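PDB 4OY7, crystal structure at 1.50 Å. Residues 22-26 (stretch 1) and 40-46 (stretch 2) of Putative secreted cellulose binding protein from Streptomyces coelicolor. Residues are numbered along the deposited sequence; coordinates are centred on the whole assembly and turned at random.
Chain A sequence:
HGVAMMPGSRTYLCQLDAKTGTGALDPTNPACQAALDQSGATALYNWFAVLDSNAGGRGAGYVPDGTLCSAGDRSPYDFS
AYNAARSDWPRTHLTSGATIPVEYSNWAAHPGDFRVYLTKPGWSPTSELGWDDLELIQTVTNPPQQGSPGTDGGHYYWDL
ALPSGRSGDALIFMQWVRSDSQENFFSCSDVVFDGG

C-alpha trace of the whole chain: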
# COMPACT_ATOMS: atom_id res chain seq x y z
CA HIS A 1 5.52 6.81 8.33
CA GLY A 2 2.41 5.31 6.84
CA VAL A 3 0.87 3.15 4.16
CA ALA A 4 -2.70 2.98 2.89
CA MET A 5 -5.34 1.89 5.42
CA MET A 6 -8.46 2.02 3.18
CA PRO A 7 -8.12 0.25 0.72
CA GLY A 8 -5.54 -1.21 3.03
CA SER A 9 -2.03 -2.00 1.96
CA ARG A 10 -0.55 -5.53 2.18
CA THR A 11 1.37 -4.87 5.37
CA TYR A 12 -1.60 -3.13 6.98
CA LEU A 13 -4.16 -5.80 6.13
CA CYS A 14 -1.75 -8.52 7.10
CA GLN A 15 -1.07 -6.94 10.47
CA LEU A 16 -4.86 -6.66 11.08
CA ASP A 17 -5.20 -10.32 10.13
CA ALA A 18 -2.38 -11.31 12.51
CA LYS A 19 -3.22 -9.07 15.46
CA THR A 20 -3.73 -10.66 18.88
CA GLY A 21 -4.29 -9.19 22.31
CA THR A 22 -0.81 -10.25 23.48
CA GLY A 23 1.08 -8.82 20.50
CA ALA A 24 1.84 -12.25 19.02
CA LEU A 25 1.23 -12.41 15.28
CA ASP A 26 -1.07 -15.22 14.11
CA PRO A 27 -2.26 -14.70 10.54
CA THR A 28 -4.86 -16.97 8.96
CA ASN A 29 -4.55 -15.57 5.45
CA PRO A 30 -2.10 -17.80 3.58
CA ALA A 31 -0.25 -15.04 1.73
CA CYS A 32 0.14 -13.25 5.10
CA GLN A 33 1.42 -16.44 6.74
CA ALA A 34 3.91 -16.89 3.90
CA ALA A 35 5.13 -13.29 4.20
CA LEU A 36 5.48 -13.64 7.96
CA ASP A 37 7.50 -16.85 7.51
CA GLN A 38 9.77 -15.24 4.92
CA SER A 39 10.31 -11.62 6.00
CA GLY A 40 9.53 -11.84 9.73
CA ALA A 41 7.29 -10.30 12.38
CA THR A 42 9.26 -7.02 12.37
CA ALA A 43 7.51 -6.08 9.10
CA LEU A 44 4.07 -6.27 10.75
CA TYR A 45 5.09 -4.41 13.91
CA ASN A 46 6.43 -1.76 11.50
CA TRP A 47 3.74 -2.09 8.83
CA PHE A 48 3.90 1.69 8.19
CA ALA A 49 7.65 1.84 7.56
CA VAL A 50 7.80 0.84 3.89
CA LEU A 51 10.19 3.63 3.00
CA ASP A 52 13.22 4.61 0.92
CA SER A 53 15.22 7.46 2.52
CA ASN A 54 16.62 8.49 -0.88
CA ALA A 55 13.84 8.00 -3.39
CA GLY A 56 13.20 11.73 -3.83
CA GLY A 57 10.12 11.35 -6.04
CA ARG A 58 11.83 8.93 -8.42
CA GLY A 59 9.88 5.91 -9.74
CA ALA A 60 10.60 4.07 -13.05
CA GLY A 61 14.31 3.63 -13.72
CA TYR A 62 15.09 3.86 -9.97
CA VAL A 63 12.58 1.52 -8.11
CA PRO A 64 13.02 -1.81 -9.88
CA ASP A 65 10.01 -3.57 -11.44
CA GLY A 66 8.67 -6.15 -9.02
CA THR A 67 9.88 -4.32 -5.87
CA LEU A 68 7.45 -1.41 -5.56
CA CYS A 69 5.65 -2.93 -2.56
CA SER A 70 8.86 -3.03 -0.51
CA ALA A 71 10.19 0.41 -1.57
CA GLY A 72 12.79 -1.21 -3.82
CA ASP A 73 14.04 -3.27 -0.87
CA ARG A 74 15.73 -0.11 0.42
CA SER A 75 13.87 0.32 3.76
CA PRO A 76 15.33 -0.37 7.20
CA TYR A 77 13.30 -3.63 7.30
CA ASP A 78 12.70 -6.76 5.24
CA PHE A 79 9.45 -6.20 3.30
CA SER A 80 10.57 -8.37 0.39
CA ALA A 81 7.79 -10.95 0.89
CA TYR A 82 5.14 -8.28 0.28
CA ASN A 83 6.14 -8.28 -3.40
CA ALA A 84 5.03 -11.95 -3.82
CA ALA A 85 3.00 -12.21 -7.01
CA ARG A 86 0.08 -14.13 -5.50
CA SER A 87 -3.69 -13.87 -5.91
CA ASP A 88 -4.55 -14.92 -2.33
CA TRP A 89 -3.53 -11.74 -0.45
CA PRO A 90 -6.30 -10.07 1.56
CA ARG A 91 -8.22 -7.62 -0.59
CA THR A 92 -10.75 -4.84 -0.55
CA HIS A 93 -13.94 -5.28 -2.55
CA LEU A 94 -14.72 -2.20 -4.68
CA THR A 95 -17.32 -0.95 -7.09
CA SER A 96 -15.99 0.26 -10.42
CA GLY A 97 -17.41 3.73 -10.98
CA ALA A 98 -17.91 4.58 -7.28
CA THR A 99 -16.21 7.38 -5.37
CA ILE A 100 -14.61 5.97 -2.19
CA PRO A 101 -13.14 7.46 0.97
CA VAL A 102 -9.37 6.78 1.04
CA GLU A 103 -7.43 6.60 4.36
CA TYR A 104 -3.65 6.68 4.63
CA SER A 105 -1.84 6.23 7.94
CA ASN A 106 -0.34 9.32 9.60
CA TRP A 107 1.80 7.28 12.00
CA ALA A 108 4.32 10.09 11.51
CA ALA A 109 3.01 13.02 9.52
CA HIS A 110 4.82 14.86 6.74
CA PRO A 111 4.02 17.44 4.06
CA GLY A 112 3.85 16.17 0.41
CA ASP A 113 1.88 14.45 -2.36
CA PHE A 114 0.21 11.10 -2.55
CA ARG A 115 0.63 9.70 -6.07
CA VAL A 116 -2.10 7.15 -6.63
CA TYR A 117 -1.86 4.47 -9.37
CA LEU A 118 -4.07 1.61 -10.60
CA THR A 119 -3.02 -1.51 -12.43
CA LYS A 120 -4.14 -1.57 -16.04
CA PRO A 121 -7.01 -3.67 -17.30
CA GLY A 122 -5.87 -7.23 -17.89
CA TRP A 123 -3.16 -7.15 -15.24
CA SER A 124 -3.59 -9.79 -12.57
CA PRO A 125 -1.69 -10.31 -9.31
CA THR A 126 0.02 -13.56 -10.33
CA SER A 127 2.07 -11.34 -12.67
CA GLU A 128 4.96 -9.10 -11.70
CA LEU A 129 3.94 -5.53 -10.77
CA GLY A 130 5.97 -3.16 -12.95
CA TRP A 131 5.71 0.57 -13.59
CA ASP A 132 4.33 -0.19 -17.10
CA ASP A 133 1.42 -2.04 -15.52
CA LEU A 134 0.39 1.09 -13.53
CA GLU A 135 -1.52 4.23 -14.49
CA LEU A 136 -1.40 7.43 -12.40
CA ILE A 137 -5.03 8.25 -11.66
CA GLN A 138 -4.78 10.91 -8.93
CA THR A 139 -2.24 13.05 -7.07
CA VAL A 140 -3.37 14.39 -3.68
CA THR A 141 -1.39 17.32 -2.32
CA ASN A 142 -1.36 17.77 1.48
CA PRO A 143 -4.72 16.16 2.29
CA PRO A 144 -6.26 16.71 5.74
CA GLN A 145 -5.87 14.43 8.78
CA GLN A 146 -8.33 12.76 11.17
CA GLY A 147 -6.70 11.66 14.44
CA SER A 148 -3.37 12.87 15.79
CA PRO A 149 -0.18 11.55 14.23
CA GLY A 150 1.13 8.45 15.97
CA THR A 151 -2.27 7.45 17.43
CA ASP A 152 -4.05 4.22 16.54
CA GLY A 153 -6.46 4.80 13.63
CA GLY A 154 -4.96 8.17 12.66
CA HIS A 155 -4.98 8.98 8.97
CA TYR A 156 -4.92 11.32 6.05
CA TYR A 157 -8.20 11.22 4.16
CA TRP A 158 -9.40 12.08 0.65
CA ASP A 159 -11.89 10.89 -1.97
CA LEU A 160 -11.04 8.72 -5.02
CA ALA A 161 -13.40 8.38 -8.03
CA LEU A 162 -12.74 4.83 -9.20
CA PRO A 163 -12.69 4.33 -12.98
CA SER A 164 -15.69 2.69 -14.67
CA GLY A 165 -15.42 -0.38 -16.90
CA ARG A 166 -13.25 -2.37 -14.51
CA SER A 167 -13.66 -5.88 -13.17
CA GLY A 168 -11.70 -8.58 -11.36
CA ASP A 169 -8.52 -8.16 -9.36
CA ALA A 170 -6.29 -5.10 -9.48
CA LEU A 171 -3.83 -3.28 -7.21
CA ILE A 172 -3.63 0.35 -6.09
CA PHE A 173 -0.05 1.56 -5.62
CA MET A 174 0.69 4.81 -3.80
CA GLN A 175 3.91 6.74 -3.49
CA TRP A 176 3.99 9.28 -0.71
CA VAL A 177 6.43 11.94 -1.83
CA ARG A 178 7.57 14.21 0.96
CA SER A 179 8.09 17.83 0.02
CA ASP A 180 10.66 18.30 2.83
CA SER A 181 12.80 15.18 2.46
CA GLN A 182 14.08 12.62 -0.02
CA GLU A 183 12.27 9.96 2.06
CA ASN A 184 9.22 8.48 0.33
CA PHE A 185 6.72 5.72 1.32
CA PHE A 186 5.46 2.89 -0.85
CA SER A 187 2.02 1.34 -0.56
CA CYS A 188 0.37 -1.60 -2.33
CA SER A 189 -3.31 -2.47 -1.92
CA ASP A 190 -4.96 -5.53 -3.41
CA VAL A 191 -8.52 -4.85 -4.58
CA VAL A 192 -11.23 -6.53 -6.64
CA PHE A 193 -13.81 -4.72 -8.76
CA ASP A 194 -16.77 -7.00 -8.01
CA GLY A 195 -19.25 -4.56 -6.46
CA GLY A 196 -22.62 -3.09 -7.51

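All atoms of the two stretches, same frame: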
# COMPACT_ATOMS: atom_id res chain seq x y z
N THR A 22 -2.13 -10.17 22.84
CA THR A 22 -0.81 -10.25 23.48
C THR A 22 0.33 -9.67 22.64
O THR A 22 1.45 -9.60 23.11
CB THR A 22 -0.43 -11.70 23.76
OG1 THR A 22 -0.33 -12.41 22.53
CG2 THR A 22 -1.45 -12.35 24.67
N GLY A 23 0.04 -9.32 21.40
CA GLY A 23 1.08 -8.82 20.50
C GLY A 23 1.74 -9.90 19.65
O GLY A 23 2.50 -9.58 18.74
N ALA A 24 1.44 -11.17 19.92
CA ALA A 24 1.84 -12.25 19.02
C ALA A 24 1.17 -12.03 17.68
O ALA A 24 0.13 -11.39 17.61
CB ALA A 24 1.44 -13.60 19.57
N LEU A 25 1.77 -12.55 16.62
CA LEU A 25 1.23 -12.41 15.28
C LEU A 25 0.79 -13.76 14.75
O LEU A 25 1.63 -14.63 14.54
CB LEU A 25 2.28 -11.79 14.38
CG LEU A 25 2.58 -10.33 14.75
CD1 LEU A 25 3.89 -9.92 14.12
CD2 LEU A 25 1.46 -9.38 14.35
N ASP A 26 -0.51 -13.93 14.55
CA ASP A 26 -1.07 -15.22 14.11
C ASP A 26 -2.00 -15.06 12.92
O ASP A 26 -3.21 -15.06 13.06
CB ASP A 26 -1.81 -15.88 15.25
CG ASP A 26 -2.23 -17.30 14.92
OD1 ASP A 26 -1.43 -18.02 14.27
OD2 ASP A 26 -3.35 -17.70 15.31
N GLY A 40 9.51 -12.02 8.28
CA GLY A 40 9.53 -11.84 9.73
C GLY A 40 8.50 -10.91 10.32
O GLY A 40 7.92 -10.06 9.62
N ALA A 41 8.30 -11.04 11.62
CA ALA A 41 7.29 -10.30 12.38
C ALA A 41 7.56 -8.80 12.41
O ALA A 41 6.62 -8.00 12.55
CB ALA A 41 7.22 -10.86 13.81
N THR A 42 8.84 -8.43 12.32
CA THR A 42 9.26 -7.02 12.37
C THR A 42 8.51 -6.17 11.34
O THR A 42 8.17 -5.01 11.60
CB THR A 42 10.78 -6.92 12.17
OG1 THR A 42 11.44 -7.64 13.21
CG2 THR A 42 11.27 -5.45 12.15
N ALA A 43 8.28 -6.74 10.16
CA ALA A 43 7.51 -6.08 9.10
C ALA A 43 6.10 -5.68 9.54
O ALA A 43 5.61 -4.64 9.14
CB ALA A 43 7.43 -6.94 7.85
N LEU A 44 5.42 -6.56 10.27
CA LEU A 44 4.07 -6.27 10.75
C LEU A 44 4.02 -5.33 11.95
O LEU A 44 3.08 -4.54 12.10
CB LEU A 44 3.31 -7.56 11.05
CG LEU A 44 3.18 -8.48 9.84
CD1 LEU A 44 2.39 -9.72 10.22
CD2 LEU A 44 2.51 -7.75 8.69
N TYR A 45 5.02 -5.39 12.84
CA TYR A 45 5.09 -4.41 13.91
C TYR A 45 5.37 -3.04 13.32
O TYR A 45 4.94 -2.03 13.87
CB TYR A 45 6.15 -4.77 14.93
CG TYR A 45 5.81 -6.00 15.73
CD1 TYR A 45 4.63 -6.08 16.49
CD2 TYR A 45 6.68 -7.08 15.76
CE1 TYR A 45 4.36 -7.21 17.26
CE2 TYR A 45 6.39 -8.22 16.50
CZ TYR A 45 5.24 -8.28 17.25
OH TYR A 45 4.98 -9.43 17.98
N ASN A 46 6.09 -3.01 12.20
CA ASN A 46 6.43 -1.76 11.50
C ASN A 46 5.76 -1.66 10.14
O ASN A 46 6.36 -1.22 9.20
CB ASN A 46 7.94 -1.67 11.31
CG ASN A 46 8.67 -1.52 12.63
OD1 ASN A 46 8.72 -0.41 13.21
ND2 ASN A 46 9.28 -2.59 13.09

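A small contact between a loop and a helix often rests on two side chains, one supplying an apolar wedge and the other a polar anchor, each held in an ordinary rotamer. The packing of residues 22-26 against residues 40-46 in this putative secreted cellulose binding protein illustrates the principle, with just 212 Å² buried in all.

The wedge is Leu25. Its CA-to-CB bond points toward the second stretch, and with chi1 at -68° (m) and chi2 at 163° (t) the side chain takes the m,t form common for leucine. This conformation extends CD1 into the opposing surface, where one methyl serves three neighbours. Leu25 CD1 lies 3.5 Å from Ala41 CB, 3.9 Å from Leu44 CB and 3.8 Å from Tyr45 CZ. Ala41 and Leu44 both direct CA-to-CB toward the loop; the short side chain of Ala41 lets the leucine methyl come close to the backbone of its segment. Leu44, also m,t, offers its CB to this methyl, and Leu44 CD1 stays within 4.2 Å of Leu25 CD1, while Leu44 CD2 points off from it.

The anchor is Tyr45. Its CA-to-CB bond points sideways, yet the end of the side chain comes nearer to the loop, because chi1 of -69° (m) swings the ring along the contact and the length of the phenol does the rest. Tyr45 OH donates a short hydrogen bond to the backbone oxygen of Gly23, with 2.6 Å between Tyr45 OH and Gly23 O. A carbonyl is a natural partner here, since a loop without regular secondary structure can leave such an acceptor free for a side chain. With chi2 at -58° the same ring turns one face to Leu25: CD1 sits 4.0 Å from the centroid of the Tyr45 ring and 20° off its normal, a CH-pi contact over the face. Gly23 O, by contrast, lies at the ring edge, near its plane. The ring face and the hydroxyl thus make different interactions, and a single rotamer satisfies both.

The backbones support this arrangement. Gly23 has phi/psi of 92/-8°, where a CB would be jammed against the preceding carbonyl oxygen, so the loop's conformation itself calls for glycine. In the second stretch, Tyr45 N bonds to Ala41 O at 3.1 Å, and the side chains of these two residues both meet the Leu25 methyl. One residue on, Asn46 leaves helical angles, but its side chain reaches back, with Asn46 ND2 donating to Thr42 O at 3.1 Å.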